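Local coordinates for protein Diedel (Drosophila melanogaster, PDB 3ZZO) that acts as a secreted immune cytokine that promotes survival of Sindbis virus infection by suppressing the immune deficiency pathway, at residues Phe11-Gly16 and Gln77-Gln82. Residues are numbered along the deposited sequence; the frame is centred on the assembly and turned at random.
Sequences FKMDRG and QQYGIQ
At one edge of the sheet in the ferredoxin-like subdomain, the end of strand 6-13 pairs antiparallel with the start of strand 81-89. K12 and Q82 form a hydrogen-bonded pair: K12 N gives a straight bond (164°) to an in-plane lone pair of Q82 O at 2.9 Å, and Q82 N returns one to K12 O. The tight side faces helix 69-75. There F11, its CG in the crowded position between N and carbonyl carbon (chi1 62°), brings CD2 within 3.9 Å of I81 CG2; branched I81 offers its ring two arms, CG2 and CD1, while F72 meets that ring edge-to-face. M13, unbranched and bent at chi3, runs alongside I81 and lays its CE 3.6 Å from Y79 CB. The solvent side is looser and polar. Q82, folded back at chi2, has an amide that can donate to a carboxylate: NE2 meets D14 OD2 at 3.0 Å, from above the carboxylate plane and well off straight (140°). Beyond the strands, D14 N binds G80 O and R15 N binds Y79 O. Glycine suits position 80, where phi is positive and D14 OD2 crowds the backbone. The long R15 side chain, bent at chi3, reaches the 77-80 turn: NE lies 2.7 Å from Q78 O, which sits at the guanidinium edge, and NH2 adds weak bonds to Q78 O and Q77 O. One short bond backed by two weak ones should favour the charged arginine, though its exposure probably limits the effect.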
loop_
_atom_site.group_PDB
_atom_site.type_symbol
_atom_site.label_atom_id
_atom_site.label_comp_id
_atom_site.label_asym_id
_atom_site.label_seq_id
_atom_site.Cartn_x
_atom_site.Cartn_y
_atom_site.Cartn_z
ATOM N N PHE A 11 5.533 8.810 4.055
ATOM C CA PHE A 11 4.815 10.042 3.743
ATOM C C PHE A 11 4.569 10.833 5.014
ATOM O O PHE A 11 4.621 10.283 6.127
ATOM C CB PHE A 11 3.470 9.705 3.071
ATOM C CG PHE A 11 2.512 8.906 3.942
ATOM C CD1 PHE A 11 2.630 7.517 4.036
ATOM C CD2 PHE A 11 1.512 9.545 4.664
ATOM C CE1 PHE A 11 1.776 6.818 4.863
ATOM C CE2 PHE A 11 0.651 8.819 5.497
ATOM C CZ PHE A 11 0.792 7.461 5.583
ATOM N N LYS A 12 4.244 12.091 4.849
ATOM C CA LYS A 12 3.761 12.937 5.934
ATOM C C LYS A 12 2.316 13.308 5.623
ATOM O O LYS A 12 1.812 13.039 4.535
ATOM C CB LYS A 12 4.665 14.144 6.142
ATOM C CG LYS A 12 5.959 13.745 6.813
ATOM C CD LYS A 12 7.001 14.889 6.929
ATOM C CE LYS A 12 8.291 14.393 7.606
ATOM N NZ LYS A 12 9.365 15.411 7.507
ATOM N N MET A 13 1.621 13.854 6.611
ATOM C CA MET A 13 0.189 14.138 6.509
ATOM C C MET A 13 -0.075 15.549 6.988
ATOM O O MET A 13 0.372 15.941 8.065
ATOM C CB MET A 13 -0.598 13.174 7.453
ATOM C CG MET A 13 -0.448 11.729 7.074
ATOM S SD MET A 13 -1.330 10.644 8.177
ATOM C CE MET A 13 -3.013 10.910 7.613
ATOM N N ASP A 14 -0.857 16.295 6.248
ATOM C CA ASP A 14 -1.259 17.622 6.692
ATOM C C ASP A 14 -2.331 17.608 7.753
ATOM O O ASP A 14 -2.392 18.483 8.605
ATOM C CB ASP A 14 -1.757 18.432 5.510
ATOM C CG ASP A 14 -0.680 18.714 4.488
ATOM O OD1 ASP A 14 0.518 18.834 4.856
ATOM O OD2 ASP A 14 -1.065 18.724 3.330
ATOM N N ARG A 15 -3.192 16.615 7.718
ATOM C CA ARG A 15 -4.317 16.430 8.650
ATOM C C ARG A 15 -4.403 14.959 9.031
ATOM O O ARG A 15 -3.899 14.095 8.312
ATOM C CB ARG A 15 -5.657 16.926 7.982
ATOM C CG ARG A 15 -5.578 18.396 7.594
ATOM C CD ARG A 15 -6.794 18.829 6.751
ATOM N NE ARG A 15 -6.792 18.275 5.397
ATOM C CZ ARG A 15 -6.032 18.705 4.400
ATOM N NH1 ARG A 15 -5.229 19.752 4.537
ATOM N NH2 ARG A 15 -6.158 18.141 3.190
ATOM N N GLY A 16 -5.057 14.683 10.135
ATOM C CA GLY A 16 -5.165 13.306 10.601
ATOM C C GLY A 16 -3.851 12.793 11.126
ATOM O O GLY A 16 -2.937 13.559 11.446
ATOM N N GLN A 77 -7.463 12.072 0.106
ATOM C CA GLN A 77 -7.501 13.488 -0.145
ATOM C C GLN A 77 -7.706 14.309 1.110
ATOM O O GLN A 77 -7.098 15.365 1.295
ATOM C CB GLN A 77 -8.603 13.780 -1.142
ATOM C CG GLN A 77 -8.673 15.245 -1.517
ATOM C CD GLN A 77 -9.765 15.600 -2.499
ATOM O OE1 GLN A 77 -10.615 14.768 -2.836
ATOM N NE2 GLN A 77 -9.752 16.816 -2.968
ATOM N N GLN A 78 -8.617 13.861 1.960
ATOM C CA GLN A 78 -8.944 14.645 3.152
ATOM C C GLN A 78 -7.827 14.863 4.114
ATOM O O GLN A 78 -7.890 15.800 4.935
ATOM C CB GLN A 78 -10.149 14.027 3.895
ATOM C CG GLN A 78 -9.869 12.682 4.551
ATOM C CD GLN A 78 -11.080 11.984 5.107
ATOM O OE1 GLN A 78 -11.225 10.771 4.900
ATOM N NE2 GLN A 78 -11.926 12.714 5.775
ATOM N N TYR A 79 -6.798 14.054 4.042
ATOM C CA TYR A 79 -5.649 14.100 4.935
ATOM C C TYR A 79 -4.475 14.854 4.355
ATOM O O TYR A 79 -3.588 15.253 5.110
ATOM C CB TYR A 79 -5.246 12.692 5.347
ATOM C CG TYR A 79 -6.327 11.963 6.072
ATOM C CD1 TYR A 79 -6.830 12.451 7.259
ATOM C CD2 TYR A 79 -6.891 10.818 5.563
ATOM C CE1 TYR A 79 -7.838 11.795 7.918
ATOM C CE2 TYR A 79 -7.905 10.139 6.203
ATOM C CZ TYR A 79 -8.341 10.627 7.408
ATOM O OH TYR A 79 -9.328 9.983 8.072
ATOM N N GLY A 80 -4.408 15.050 3.044
ATOM C CA GLY A 80 -3.278 15.774 2.480
ATOM C C GLY A 80 -1.959 14.981 2.586
ATOM O O GLY A 80 -1.014 15.394 3.277
ATOM N N ILE A 81 -1.882 13.887 1.854
ATOM C CA ILE A 81 -0.746 12.982 1.897
ATOM C C ILE A 81 0.425 13.592 1.115
ATOM O O ILE A 81 0.283 13.905 -0.074
ATOM C CB ILE A 81 -1.097 11.629 1.297
ATOM C CG1 ILE A 81 -2.293 10.961 1.982
ATOM C CG2 ILE A 81 0.119 10.715 1.266
ATOM C CD1 ILE A 81 -2.125 10.807 3.487
ATOM N N GLN A 82 1.557 13.761 1.802
ATOM C CA GLN A 82 2.775 14.303 1.241
ATOM C C GLN A 82 3.768 13.161 1.087
ATOM O O GLN A 82 4.439 12.736 2.039
ATOM C CB GLN A 82 3.332 15.400 2.151
ATOM C CG GLN A 82 2.343 16.536 2.398
ATOM C CD GLN A 82 1.902 17.215 1.146
ATOM O OE1 GLN A 82 2.673 17.373 0.180
ATOM N NE2 GLN A 82 0.689 17.707 1.129
#